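Local atomic coordinates of porphyranase B (Zobellia galactanivorans, PDB entry 3JUU), a protein that hydrolyses the sulfated red-algal polysaccharide porphyran at its beta-(1->4) linkages between galactose and L-galactose-6-sulfate, leaving mainly disaccharides. Residues A[56-61]-A[88-93]; A[104-109]-A[206-211]; A[108-113]-A[270-275]; A[120-125]-A[243-248]. All coordinates share one frame; numbering follows the deposited sequence.

Contact 1. Residues A[56-61]-A[88-93]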
loop_
_atom_site.group_PDB
_atom_site.type_symbol
_atom_site.label_atom_id
_atom_site.label_comp_id
_atom_site.label_asym_id
_atom_site.label_seq_id
_atom_site.Cartn_x
_atom_site.Cartn_y
_atom_site.Cartn_z
ATOM N N GLY A 56 2.777 1.618 -14.134
ATOM C CA GLY A 56 4.036 1.222 -13.528
ATOM C C GLY A 56 5.119 2.234 -13.691
ATOM O O GLY A 56 5.154 2.983 -14.716
ATOM N N ARG A 57 5.988 2.342 -12.691
ATOM C CA ARG A 57 7.143 3.216 -12.839
ATOM C C ARG A 57 8.200 2.420 -13.598
ATOM O O ARG A 57 8.588 1.322 -13.155
ATOM C CB ARG A 57 7.689 3.640 -11.474
ATOM C CG ARG A 57 8.937 4.544 -11.505
ATOM C CD ARG A 57 9.330 5.002 -10.078
ATOM N NE ARG A 57 8.199 5.597 -9.300
ATOM C CZ ARG A 57 7.501 5.001 -8.345
ATOM N NH1 ARG A 57 7.717 3.721 -7.956
ATOM N NH2 ARG A 57 6.535 5.680 -7.723
ATOM N N ALA A 58 8.739 2.986 -14.683
ATOM C CA ALA A 58 9.725 2.147 -15.402
ATOM C C ALA A 58 10.931 1.860 -14.470
ATOM O O ALA A 58 11.388 2.715 -13.730
ATOM C CB ALA A 58 10.183 2.829 -16.716
ATOM N N PRO A 59 11.498 0.659 -14.521
ATOM C CA PRO A 59 11.291 -0.381 -15.540
ATOM C C PRO A 59 10.324 -1.509 -15.099
ATOM O O PRO A 59 10.345 -2.577 -15.727
ATOM C CB PRO A 59 12.716 -0.934 -15.721
ATOM C CG PRO A 59 13.272 -0.945 -14.249
ATOM C CD PRO A 59 12.630 0.337 -13.595
ATOM N N GLY A 60 9.498 -1.289 -14.061
ATOM C CA GLY A 60 8.563 -2.349 -13.573
ATOM C C GLY A 60 7.107 -2.109 -14.082
ATOM O O GLY A 60 6.457 -1.077 -13.709
ATOM N N LEU A 61 6.606 -3.032 -14.911
ATOM C CA LEU A 61 5.320 -2.849 -15.547
ATOM C C LEU A 61 4.333 -3.688 -14.744
ATOM O O LEU A 61 4.562 -4.903 -14.494
ATOM C CB LEU A 61 5.414 -3.306 -17.045
ATOM C CG LEU A 61 4.128 -3.152 -17.901
ATOM C CD1 LEU A 61 3.952 -1.655 -18.162
ATOM C CD2 LEU A 61 4.326 -3.926 -19.280
ATOM N N ASN A 88 5.214 4.771 -23.288
ATOM C CA ASN A 88 5.504 6.156 -22.965
ATOM C C ASN A 88 6.976 6.491 -23.107
ATOM O O ASN A 88 7.560 7.229 -22.326
ATOM C CB ASN A 88 5.005 6.542 -21.539
ATOM C CG ASN A 88 3.464 6.431 -21.413
ATOM O OD1 ASN A 88 2.721 6.725 -22.370
ATOM N ND2 ASN A 88 2.994 5.954 -20.273
ATOM N N ASN A 89 7.580 5.949 -24.151
ATOM C CA ASN A 89 9.000 6.137 -24.455
ATOM C C ASN A 89 9.953 5.680 -23.405
ATOM O O ASN A 89 11.119 6.105 -23.420
ATOM C CB ASN A 89 9.357 7.602 -24.866
ATOM C CG ASN A 89 8.545 8.048 -26.109
ATOM O OD1 ASN A 89 8.340 7.273 -27.046
ATOM N ND2 ASN A 89 8.065 9.275 -26.098
ATOM N N LYS A 90 9.489 4.802 -22.527
ATOM C CA LYS A 90 10.436 4.206 -21.555
ATOM C C LYS A 90 10.463 2.659 -21.679
ATOM O O LYS A 90 9.439 2.011 -21.990
ATOM C CB LYS A 90 10.001 4.618 -20.143
ATOM C CG LYS A 90 10.093 6.093 -19.925
ATOM C CD LYS A 90 9.891 6.466 -18.497
ATOM C CE LYS A 90 10.481 7.895 -18.264
ATOM N NZ LYS A 90 10.231 8.506 -16.889
ATOM N N THR A 91 11.630 2.077 -21.391
ATOM C CA THR A 91 11.759 0.617 -21.461
ATOM C C THR A 91 11.416 -0.019 -20.076
ATOM O O THR A 91 11.995 0.366 -19.038
ATOM C CB THR A 91 13.208 0.282 -21.882
ATOM O OG1 THR A 91 13.375 0.666 -23.275
ATOM C CG2 THR A 91 13.463 -1.256 -21.792
ATOM N N TYR A 92 10.529 -0.990 -20.115
ATOM C CA TYR A 92 10.185 -1.863 -18.972
ATOM C C TYR A 92 10.833 -3.243 -19.171
ATOM O O TYR A 92 10.752 -3.828 -20.299
ATOM C CB TYR A 92 8.683 -1.993 -18.929
ATOM C CG TYR A 92 7.990 -0.704 -18.485
ATOM C CD1 TYR A 92 7.559 -0.526 -17.139
ATOM C CD2 TYR A 92 7.702 0.297 -19.406
ATOM C CE1 TYR A 92 6.938 0.680 -16.738
ATOM C CE2 TYR A 92 7.125 1.525 -18.972
ATOM C CZ TYR A 92 6.735 1.697 -17.662
ATOM O OH TYR A 92 6.121 2.931 -17.283
ATOM N N THR A 93 11.445 -3.767 -18.107
ATOM C CA THR A 93 12.116 -5.054 -18.201
ATOM C C THR A 93 11.590 -6.013 -17.187
ATOM O O THR A 93 11.866 -7.205 -17.272
ATOM C CB THR A 93 13.591 -4.890 -17.934
ATOM O OG1 THR A 93 13.776 -4.138 -16.705
ATOM C CG2 THR A 93 14.275 -4.085 -19.059
#

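Contact 2. Residues A[104-109]-A[206-211]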
loop_
_atom_site.group_PDB
_atom_site.type_symbol
_atom_site.label_atom_id
_atom_site.label_comp_id
_atom_site.label_asym_id
_atom_site.label_seq_id
_atom_site.Cartn_x
_atom_site.Cartn_y
_atom_site.Cartn_z
ATOM N N GLY A 104 -14.329 3.607 -2.813
ATOM C CA GLY A 104 -13.518 4.439 -1.873
ATOM C C GLY A 104 -14.319 4.765 -0.615
ATOM O O GLY A 104 -15.542 4.443 -0.507
ATOM N N MET A 105 -13.630 5.391 0.333
ATOM C CA MET A 105 -14.274 5.850 1.563
ATOM C C MET A 105 -13.485 7.088 2.086
ATOM O O MET A 105 -12.330 7.343 1.727
ATOM C CB MET A 105 -14.347 4.654 2.581
ATOM C CG MET A 105 -14.993 4.889 4.044
ATOM S SD MET A 105 -16.643 5.667 3.800
ATOM C CE MET A 105 -17.551 4.260 3.003
ATOM N N THR A 106 -14.150 7.862 2.948
ATOM C CA THR A 106 -13.459 8.924 3.729
ATOM C C THR A 106 -13.479 8.517 5.195
ATOM O O THR A 106 -14.555 8.259 5.754
ATOM C CB THR A 106 -14.141 10.289 3.506
ATOM O OG1 THR A 106 -14.396 10.476 2.094
ATOM C CG2 THR A 106 -13.190 11.450 3.975
ATOM N N TYR A 107 -12.290 8.473 5.814
ATOM C CA TYR A 107 -12.065 8.043 7.215
ATOM C C TYR A 107 -12.267 6.561 7.411
ATOM O O TYR A 107 -12.814 5.885 6.533
ATOM C CB TYR A 107 -12.898 8.852 8.272
ATOM C CG TYR A 107 -12.868 10.326 7.977
ATOM C CD1 TYR A 107 -11.668 11.015 7.849
ATOM C CD2 TYR A 107 -14.058 11.005 7.691
ATOM C CE1 TYR A 107 -11.649 12.392 7.491
ATOM C CE2 TYR A 107 -14.046 12.370 7.357
ATOM C CZ TYR A 107 -12.823 13.039 7.298
ATOM O OH TYR A 107 -12.792 14.368 6.924
ATOM N N GLY A 108 -11.819 6.058 8.546
ATOM C CA GLY A 108 -12.034 4.697 8.914
ATOM C C GLY A 108 -10.741 3.978 9.308
ATOM O O GLY A 108 -9.701 4.630 9.473
ATOM N N TYR A 109 -10.795 2.655 9.519
ATOM C CA TYR A 109 -9.628 1.900 9.942
ATOM C C TYR A 109 -9.317 0.905 8.785
ATOM O O TYR A 109 -10.223 0.162 8.348
ATOM C CB TYR A 109 -9.899 1.139 11.295
ATOM C CG TYR A 109 -8.611 0.496 11.794
ATOM C CD1 TYR A 109 -7.642 1.295 12.461
ATOM C CD2 TYR A 109 -8.281 -0.881 11.537
ATOM C CE1 TYR A 109 -6.433 0.777 12.834
ATOM C CE2 TYR A 109 -7.047 -1.408 11.951
ATOM C CZ TYR A 109 -6.107 -0.546 12.586
ATOM O OH TYR A 109 -4.907 -1.085 13.042
ATOM N N VAL A 206 -3.922 1.495 9.690
ATOM C CA VAL A 206 -3.997 2.933 9.931
ATOM C C VAL A 206 -5.404 3.269 10.396
ATOM O O VAL A 206 -6.421 2.869 9.772
ATOM C CB VAL A 206 -3.617 3.759 8.693
ATOM C CG1 VAL A 206 -4.616 3.505 7.496
ATOM C CG2 VAL A 206 -3.526 5.274 9.063
ATOM N N TRP A 207 -5.479 4.060 11.473
ATOM C CA TRP A 207 -6.775 4.771 11.786
ATOM C C TRP A 207 -6.791 6.117 11.172
ATOM O O TRP A 207 -6.066 7.033 11.621
ATOM C CB TRP A 207 -6.994 4.852 13.303
ATOM C CG TRP A 207 -8.368 5.329 13.677
ATOM C CD1 TRP A 207 -9.480 5.384 12.878
ATOM C CD2 TRP A 207 -8.752 5.887 14.947
ATOM N NE1 TRP A 207 -10.554 5.899 13.613
ATOM C CE2 TRP A 207 -10.115 6.206 14.871
ATOM C CE3 TRP A 207 -8.061 6.116 16.145
ATOM C CZ2 TRP A 207 -10.827 6.803 15.962
ATOM C CZ3 TRP A 207 -8.787 6.709 17.261
ATOM C CH2 TRP A 207 -10.129 7.058 17.128
ATOM N N TRP A 208 -7.481 6.239 10.029
ATOM C CA TRP A 208 -7.665 7.504 9.392
ATOM C C TRP A 208 -8.840 8.138 10.167
ATOM O O TRP A 208 -10.003 8.043 9.747
ATOM C CB TRP A 208 -8.003 7.276 7.908
ATOM C CG TRP A 208 -8.332 8.488 7.125
ATOM C CD1 TRP A 208 -8.103 9.796 7.447
ATOM C CD2 TRP A 208 -8.840 8.485 5.773
ATOM N NE1 TRP A 208 -8.534 10.618 6.419
ATOM C CE2 TRP A 208 -8.971 9.840 5.371
ATOM C CE3 TRP A 208 -9.188 7.444 4.864
ATOM C CZ2 TRP A 208 -9.489 10.235 4.095
ATOM C CZ3 TRP A 208 -9.751 7.836 3.593
ATOM C CH2 TRP A 208 -9.876 9.224 3.236
ATOM N N LYS A 209 -8.515 8.788 11.291
ATOM C CA LYS A 209 -9.485 9.181 12.311
ATOM C C LYS A 209 -10.238 10.417 11.872
ATOM O O LYS A 209 -11.458 10.501 12.067
ATOM C CB LYS A 209 -8.732 9.396 13.647
ATOM C CG LYS A 209 -9.622 9.992 14.763
ATOM C CD LYS A 209 -8.674 10.231 15.933
ATOM C CE LYS A 209 -9.465 10.662 17.181
ATOM N NZ LYS A 209 -10.212 11.896 16.942
ATOM N N SER A 210 -9.541 11.404 11.332
ATOM C CA SER A 210 -10.163 12.680 10.915
ATOM C C SER A 210 -9.310 13.307 9.850
ATOM O O SER A 210 -8.258 12.744 9.480
ATOM C CB SER A 210 -10.302 13.639 12.113
ATOM O OG SER A 210 -9.021 14.130 12.422
ATOM N N LYS A 211 -9.671 14.515 9.389
ATOM C CA LYS A 211 -8.903 15.141 8.303
ATOM C C LYS A 211 -7.468 15.464 8.776
ATOM O O LYS A 211 -6.608 15.650 7.961
ATOM C CB LYS A 211 -9.578 16.454 7.853
ATOM C CG LYS A 211 -9.470 17.549 8.979
ATOM C CD LYS A 211 -10.305 18.807 8.663
ATOM C CE LYS A 211 -10.266 19.717 9.921
ATOM N NZ LYS A 211 -10.780 21.127 9.703
HETATM O O HOH W 1 -12.254 15.559 9.790
#

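Contact 3. Residues A[108-113]-A[270-275]. With SO4 (sulfate ion), chain D.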
loop_
_atom_site.group_PDB
_atom_site.type_symbol
_atom_site.label_atom_id
_atom_site.label_comp_id
_atom_site.label_asym_id
_atom_site.label_seq_id
_atom_site.Cartn_x
_atom_site.Cartn_y
_atom_site.Cartn_z
ATOM N N GLY A 108 -11.819 6.058 8.546
ATOM C CA GLY A 108 -12.034 4.697 8.914
ATOM C C GLY A 108 -10.741 3.978 9.308
ATOM O O GLY A 108 -9.701 4.630 9.473
ATOM N N TYR A 109 -10.795 2.655 9.519
ATOM C CA TYR A 109 -9.628 1.900 9.942
ATOM C C TYR A 109 -9.317 0.905 8.785
ATOM O O TYR A 109 -10.223 0.162 8.348
ATOM C CB TYR A 109 -9.899 1.139 11.295
ATOM C CG TYR A 109 -8.611 0.496 11.794
ATOM C CD1 TYR A 109 -7.642 1.295 12.461
ATOM C CD2 TYR A 109 -8.281 -0.881 11.537
ATOM C CE1 TYR A 109 -6.433 0.777 12.834
ATOM C CE2 TYR A 109 -7.047 -1.408 11.951
ATOM C CZ TYR A 109 -6.107 -0.546 12.586
ATOM O OH TYR A 109 -4.907 -1.085 13.042
ATOM N N TYR A 110 -8.052 0.819 8.358
ATOM C CA TYR A 110 -7.729 0.019 7.169
ATOM C C TYR A 110 -6.556 -0.778 7.513
ATOM O O TYR A 110 -5.504 -0.205 7.913
ATOM C CB TYR A 110 -7.356 0.958 5.995
ATOM C CG TYR A 110 -8.521 1.834 5.629
ATOM C CD1 TYR A 110 -9.396 1.416 4.601
ATOM C CD2 TYR A 110 -8.779 3.046 6.293
ATOM C CE1 TYR A 110 -10.514 2.201 4.268
ATOM C CE2 TYR A 110 -9.861 3.788 5.974
ATOM C CZ TYR A 110 -10.741 3.360 4.964
ATOM O OH TYR A 110 -11.830 4.141 4.614
ATOM N N GLU A 111 -6.662 -2.108 7.343
ATOM C CA GLU A 111 -5.564 -2.956 7.768
ATOM C C GLU A 111 -5.360 -4.110 6.775
ATOM O O GLU A 111 -6.307 -4.520 6.121
ATOM C CB GLU A 111 -5.841 -3.540 9.163
ATOM C CG GLU A 111 -7.312 -4.062 9.307
ATOM C CD GLU A 111 -7.557 -4.913 10.525
ATOM O OE1 GLU A 111 -6.654 -4.999 11.390
ATOM O OE2 GLU A 111 -8.653 -5.570 10.535
ATOM N N CYS A 112 -4.131 -4.639 6.665
ATOM C CA CYS A 112 -3.918 -5.867 5.910
ATOM C C CYS A 112 -2.891 -6.719 6.651
ATOM O O CYS A 112 -2.159 -6.237 7.536
ATOM C CB CYS A 112 -3.434 -5.507 4.470
ATOM S SG CYS A 112 -1.628 -5.085 4.412
ATOM N N GLU A 113 -2.813 -8.019 6.317
ATOM C CA GLU A 113 -1.792 -8.854 6.828
ATOM C C GLU A 113 -0.913 -9.226 5.637
ATOM O O GLU A 113 -1.403 -9.905 4.721
ATOM C CB GLU A 113 -2.389 -10.150 7.475
ATOM C CG GLU A 113 -1.314 -11.010 8.110
ATOM C CD GLU A 113 -1.936 -12.120 8.932
ATOM O OE1 GLU A 113 -2.551 -13.023 8.358
ATOM O OE2 GLU A 113 -1.866 -12.051 10.157
ATOM N N VAL A 270 -7.405 -8.087 3.447
ATOM C CA VAL A 270 -7.508 -6.611 3.615
ATOM C C VAL A 270 -8.858 -6.346 4.224
ATOM O O VAL A 270 -9.884 -6.853 3.727
ATOM C CB VAL A 270 -7.431 -5.876 2.275
ATOM C CG1 VAL A 270 -7.746 -4.360 2.461
ATOM C CG2 VAL A 270 -6.044 -5.984 1.699
ATOM N N ARG A 271 -8.888 -5.579 5.321
ATOM C CA ARG A 271 -10.182 -5.336 5.999
ATOM C C ARG A 271 -10.246 -3.875 6.261
ATOM O O ARG A 271 -9.305 -3.304 6.848
ATOM C CB ARG A 271 -10.198 -6.150 7.356
ATOM C CG ARG A 271 -10.100 -7.667 7.080
ATOM C CD ARG A 271 -10.014 -8.475 8.376
ATOM N NE ARG A 271 -9.932 -9.925 8.118
ATOM C CZ ARG A 271 -9.471 -10.791 9.009
ATOM N NH1 ARG A 271 -8.964 -10.332 10.171
ATOM N NH2 ARG A 271 -9.372 -12.090 8.710
ATOM N N SER A 272 -11.372 -3.288 5.888
ATOM C CA SER A 272 -11.606 -1.859 6.001
ATOM C C SER A 272 -12.866 -1.669 6.861
ATOM O O SER A 272 -13.815 -2.466 6.762
ATOM C CB SER A 272 -11.840 -1.349 4.605
ATOM O OG SER A 272 -10.687 -1.548 3.795
ATOM N N TRP A 273 -12.852 -0.670 7.730
ATOM C CA TRP A 273 -13.883 -0.552 8.792
ATOM C C TRP A 273 -14.219 0.898 9.003
ATOM O O TRP A 273 -13.364 1.778 8.850
ATOM C CB TRP A 273 -13.351 -1.096 10.145
ATOM C CG TRP A 273 -12.656 -2.456 10.154
ATOM C CD1 TRP A 273 -11.320 -2.754 9.797
ATOM C CD2 TRP A 273 -13.217 -3.684 10.588
ATOM N NE1 TRP A 273 -11.069 -4.091 9.967
ATOM C CE2 TRP A 273 -12.207 -4.685 10.467
ATOM C CE3 TRP A 273 -14.518 -4.054 11.067
ATOM C CZ2 TRP A 273 -12.432 -6.035 10.816
ATOM C CZ3 TRP A 273 -14.740 -5.388 11.394
ATOM C CH2 TRP A 273 -13.703 -6.364 11.281
ATOM N N GLN A 274 -15.490 1.147 9.335
ATOM C CA GLN A 274 -15.953 2.439 9.834
ATOM C C GLN A 274 -16.253 2.286 11.347
ATOM O O GLN A 274 -16.648 1.197 11.827
ATOM C CB GLN A 274 -17.275 2.796 9.182
ATOM C CG GLN A 274 -17.210 3.328 7.801
ATOM C CD GLN A 274 -18.630 3.506 7.222
ATOM O OE1 GLN A 274 -19.596 2.958 7.764
ATOM N NE2 GLN A 274 -18.757 4.302 6.158
ATOM N N LEU A 275 -16.049 3.379 12.076
ATOM C CA LEU A 275 -16.323 3.421 13.474
ATOM C C LEU A 275 -17.688 4.095 13.588
ATOM O O LEU A 275 -17.882 5.213 13.088
ATOM C CB LEU A 275 -15.263 4.296 14.154
ATOM C CG LEU A 275 -15.322 4.192 15.676
ATOM C CD1 LEU A 275 -15.117 2.831 16.263
ATOM C CD2 LEU A 275 -14.241 5.220 16.187
HETATM S S SO4 D . -7.287 -13.683 11.106
HETATM O O1 SO4 D . -7.417 -14.536 12.282
HETATM O O2 SO4 D . -8.148 -14.192 10.030
HETATM O O3 SO4 D . -7.695 -12.331 11.496
HETATM O O4 SO4 D . -5.868 -13.690 10.682
#

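Contact 4. Residues A[120-125]-A[243-248]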
loop_
_atom_site.group_PDB
_atom_site.type_symbol
_atom_site.label_atom_id
_atom_site.label_comp_id
_atom_site.label_asym_id
_atom_site.label_seq_id
_atom_site.Cartn_x
_atom_site.Cartn_y
_atom_site.Cartn_z
ATOM N N PHE A 120 14.252 -6.691 -4.943
ATOM C CA PHE A 120 14.461 -5.220 -4.932
ATOM C C PHE A 120 13.195 -4.396 -5.203
ATOM O O PHE A 120 13.253 -3.129 -5.063
ATOM C CB PHE A 120 15.552 -4.873 -5.996
ATOM C CG PHE A 120 15.050 -4.896 -7.437
ATOM C CD1 PHE A 120 14.843 -3.683 -8.132
ATOM C CD2 PHE A 120 14.858 -6.104 -8.124
ATOM C CE1 PHE A 120 14.372 -3.645 -9.444
ATOM C CE2 PHE A 120 14.440 -6.103 -9.460
ATOM C CZ PHE A 120 14.160 -4.871 -10.147
ATOM N N MET A 121 12.091 -5.053 -5.611
ATOM C CA MET A 121 10.795 -4.400 -5.893
ATOM C C MET A 121 9.970 -4.293 -4.603
ATOM O O MET A 121 10.279 -4.903 -3.630
ATOM C CB MET A 121 10.020 -5.181 -6.995
ATOM C CG MET A 121 10.822 -5.050 -8.292
ATOM S SD MET A 121 10.097 -5.934 -9.714
ATOM C CE MET A 121 8.454 -5.130 -9.968
ATOM N N SER A 122 9.031 -3.359 -4.603
ATOM C CA SER A 122 8.327 -2.991 -3.388
ATOM C C SER A 122 7.262 -3.997 -2.947
ATOM O O SER A 122 6.839 -4.932 -3.724
ATOM C CB SER A 122 7.670 -1.612 -3.648
ATOM O OG SER A 122 6.483 -1.783 -4.445
ATOM N N SER A 123 6.824 -3.838 -1.695
ATOM C CA SER A 123 5.586 -4.463 -1.207
ATOM C C SER A 123 4.837 -3.399 -0.399
ATOM O O SER A 123 5.439 -2.869 0.523
ATOM C CB SER A 123 5.943 -5.588 -0.250
ATOM O OG SER A 123 6.622 -6.626 -0.940
ATOM N N THR A 124 3.621 -3.005 -0.826
ATOM C CA THR A 124 3.039 -1.781 -0.300
ATOM C C THR A 124 1.573 -1.947 0.016
ATOM O O THR A 124 0.858 -2.849 -0.553
ATOM C CB THR A 124 3.197 -0.607 -1.302
ATOM O OG1 THR A 124 2.380 -0.838 -2.470
ATOM C CG2 THR A 124 4.703 -0.415 -1.759
ATOM N N PHE A 125 1.092 -1.049 0.863
ATOM C CA PHE A 125 -0.334 -1.029 1.199
ATOM C C PHE A 125 -0.627 0.448 1.540
ATOM O O PHE A 125 0.088 1.006 2.422
ATOM C CB PHE A 125 -0.529 -1.861 2.471
ATOM C CG PHE A 125 -1.964 -1.909 2.957
ATOM C CD1 PHE A 125 -3.034 -2.204 2.069
ATOM C CD2 PHE A 125 -2.280 -1.639 4.317
ATOM C CE1 PHE A 125 -4.366 -2.254 2.551
ATOM C CE2 PHE A 125 -3.613 -1.706 4.808
ATOM C CZ PHE A 125 -4.659 -1.965 3.945
ATOM N N GLU A 243 6.215 -2.642 -7.186
ATOM C CA GLU A 243 6.688 -1.724 -8.257
ATOM C C GLU A 243 8.219 -1.673 -8.228
ATOM O O GLU A 243 8.837 -2.206 -7.282
ATOM C CB GLU A 243 6.175 -0.316 -7.954
ATOM C CG GLU A 243 6.956 0.383 -6.854
ATOM C CD GLU A 243 6.031 1.196 -5.963
ATOM O OE1 GLU A 243 5.953 2.429 -6.196
ATOM O OE2 GLU A 243 5.413 0.613 -5.042
ATOM N N THR A 244 8.833 -0.953 -9.168
ATOM C CA THR A 244 10.267 -0.584 -8.972
ATOM C C THR A 244 10.283 0.886 -8.466
ATOM O O THR A 244 9.527 1.743 -8.951
ATOM C CB THR A 244 11.029 -0.699 -10.330
ATOM O OG1 THR A 244 10.217 -0.039 -11.327
ATOM C CG2 THR A 244 11.189 -2.227 -10.743
ATOM N N TYR A 245 11.135 1.140 -7.497
ATOM C CA TYR A 245 11.450 2.503 -7.074
ATOM C C TYR A 245 12.765 2.953 -7.732
ATOM O O TYR A 245 13.692 2.187 -7.826
ATOM C CB TYR A 245 11.761 2.446 -5.574
ATOM C CG TYR A 245 10.579 2.209 -4.697
ATOM C CD1 TYR A 245 9.492 3.054 -4.701
ATOM C CD2 TYR A 245 10.620 1.155 -3.743
ATOM C CE1 TYR A 245 8.413 2.893 -3.756
ATOM C CE2 TYR A 245 9.595 1.018 -2.827
ATOM C CZ TYR A 245 8.491 1.851 -2.866
ATOM O OH TYR A 245 7.500 1.645 -1.913
ATOM N N ASP A 246 12.839 4.212 -8.174
ATOM C CA ASP A 246 14.083 4.709 -8.792
ATOM C C ASP A 246 15.265 4.613 -7.876
ATOM O O ASP A 246 16.423 4.477 -8.337
ATOM C CB ASP A 246 13.873 6.190 -9.156
ATOM C CG ASP A 246 12.999 6.363 -10.420
ATOM O OD1 ASP A 246 12.570 5.367 -11.081
ATOM O OD2 ASP A 246 12.703 7.504 -10.717
ATOM N N TRP A 247 15.021 4.675 -6.551
ATOM C CA TRP A 247 16.139 4.734 -5.628
ATOM C C TRP A 247 16.609 3.355 -5.207
ATOM O O TRP A 247 17.568 3.250 -4.430
ATOM C CB TRP A 247 15.754 5.584 -4.374
ATOM C CG TRP A 247 14.395 5.252 -3.870
ATOM C CD1 TRP A 247 13.233 5.870 -4.180
ATOM C CD2 TRP A 247 14.061 4.227 -2.910
ATOM N NE1 TRP A 247 12.200 5.303 -3.498
ATOM C CE2 TRP A 247 12.674 4.311 -2.694
ATOM C CE3 TRP A 247 14.797 3.264 -2.257
ATOM C CZ2 TRP A 247 11.985 3.450 -1.836
ATOM C CZ3 TRP A 247 14.105 2.374 -1.375
ATOM C CH2 TRP A 247 12.725 2.495 -1.186
ATOM N N ASN A 248 15.916 2.303 -5.701
ATOM C CA ASN A 248 16.343 0.934 -5.431
ATOM C C ASN A 248 16.477 0.191 -6.791
ATOM O O ASN A 248 15.543 -0.532 -7.228
ATOM C CB ASN A 248 15.331 0.228 -4.492
ATOM C CG ASN A 248 15.988 -0.882 -3.664
ATOM O OD1 ASN A 248 15.489 -2.018 -3.653
ATOM N ND2 ASN A 248 17.165 -0.581 -3.031
HETATM O O HOH W 2 12.876 -1.022 -6.754
#

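Contact 1. Residues A[56-61]-A[88-93]
The aromatic ring of Y92 lies between A58 and L61, one on each face, and this sandwich is the tight part of the contact. The methyl CB of A58 sits 3.9 Å from the centroid of the Y92 ring, and L61 CD1 lies over the opposite face, 4.0 Å from the same centroid; both are CH-pi contacts, offset toward the rim. L61 has CG anti to the backbone N (chi1 -179°). Its side chain crosses that of Y92 at about a right angle, and L61 CB packs 3.5 Å from Y92 CD1. At the far end of the ring, Y92 OH donates a 2.7 Å hydrogen bond to G56 O from above the carbonyl plane, anchoring the hydroxyl. In the GH16 beta-sandwich, strand 60-62 runs parallel to strand 90-101; T93 N bonds to P59 O (2.9 Å), and P59 CB rests 3.5 Å from T93 OG1. Toward solvent the fit is looser: exposed K90 reaches A58 only with CB and CD, its CB 3.9 Å from A58 CB. R57, which probably binds substrate, starts away from the 88-93 segment, and its NH1 forms a salt bridge with E243.

Contact 2. Residues A[104-109]-A[206-211]
Y107 and W208 meet as an edge-to-face aromatic pair: the tyrosine edge is directed at the indole face, with ring centroids (five-membered ring of W208) 5.0 Å apart and planes at 65°. Backbone packs over the indole too, Y107 N standing 3.2 Å above its plane and M105 O approaching W208 CZ3 obliquely at 3.2 Å. W208 CG, anti to its backbone N (chi1 175°), lies 3.8 Å from Y107 CA, which makes a CH-pi contact with the indole. An alanine in place of W208 would probably leave the edge of Y107 without its aromatic face and F232 O without the indole N-H that bonds to it. Backbone bonds come second: G108 and W208 form an antiparallel hydrogen-bonded pair, G108 N to W208 O at 2.9 Å and W208 N to G108 O at 2.8 Å, joining strands 108-115 and 202-210 of the jelly-roll sandwich. The next pair, Y109 with W207, is non-hydrogen-bonded. One water accepts from K211 N and also hydrogen-bonds Y107 OH.

Contact 3. Residues A[108-113]-A[270-275]
E111 and W273 cross obliquely, their carboxylate and indole planes 62° apart, and at the crossing W273 NE1 donates a 2.9 Å hydrogen bond to E111 OE2. The donor comes from above the carboxylate plane, while the acceptor is itself tilted from the indole plane. E111 CG stands between its backbone N and carbonyl carbon (chi1 44°), which brings it 3.3 Å from R271 O. OE1 accepts from H13 N, so the buried carboxylate is held at both oxygens. W273 also meets Y109 at the rim, its CD1 in the plane of that ring, 4.0 Å from Y109 CD2. These side chains share one face of an antiparallel pair, strands 108-115 and 264-276 of the GH16 beta-sandwich, whose short segments run at 164°; E111 and R271 exchange two backbone bonds. On the face of Y110 and S272, S272 OG, hydrogen-bonded to M33 O, comes obliquely to the Y110 ring, 3.3 Å from CD1, and C112 CB packs 3.8 Å from V270 CG2. The end of R271 leads away, NE in a salt bridge with E36, and grips a sulfate ion, probably from the crystallisation liquor: NH1 to sulfate O3 is 2.7 Å and NH2 to sulfate O2 is 2.8 Å.

Contact 4. Residues A[120-125]-A[243-248]
S122 OG is gripped twice by E243: it donates to E243 OE2 (2.7 Å), on the anti side of the carboxylate, and accepts from E243 N at 2.9 Å. In E243 the bend at chi2 (-141°) turns CD toward S122. A third bond, S122 N to E243 O at 2.9 Å, is nearly straight at 164°. These three bonds tie strand 122-128, in the GH16 sandwich, to the loop following strand 237-242, where E243 probably binds substrate and its OE1 forms a salt bridge with R57. A leucine in place of E243 would probably leave S122 OG without its acceptor and R57 without that charged mate. Y245 lies beside this pair, with CE2 3.4 Å from S122 CB, and its OH meets T124 CG2 tip to tip while bonding to the presumed proton donor E148. Farther along, T244 CG2 lies alongside F120 CE1 (3.7 Å) and M121 CG (3.8 Å). A water accepts from Y245 N and lies 2.7 Å from F120 O, joining the two segments.

How the contacts relate
The four contacts fall into two groups on opposite sides of the chain's centre. Contacts 1 and 4, with centres 13 Å apart, meet at the probable substrate site: R57 NH1 is 2.8 Å from E243 OE1 in a salt bridge and 2.9 Å from T244 O, and a glycerol, probably from the crystallisation liquor, is hydrogen-bonded to R57 NH2 and E243 OE1. Contacts 2 and 3 share G108 and Y109, so that strand 108-115 is flanked by 202-210 and 264-276; their centres are 9 Å apart. F125 links the two regions, its CD2 packing 3.5 Å from C112 SG between contacts 4 and 3. Contact 1 lies about 32 Å, centre to centre, from contacts 2 and 3.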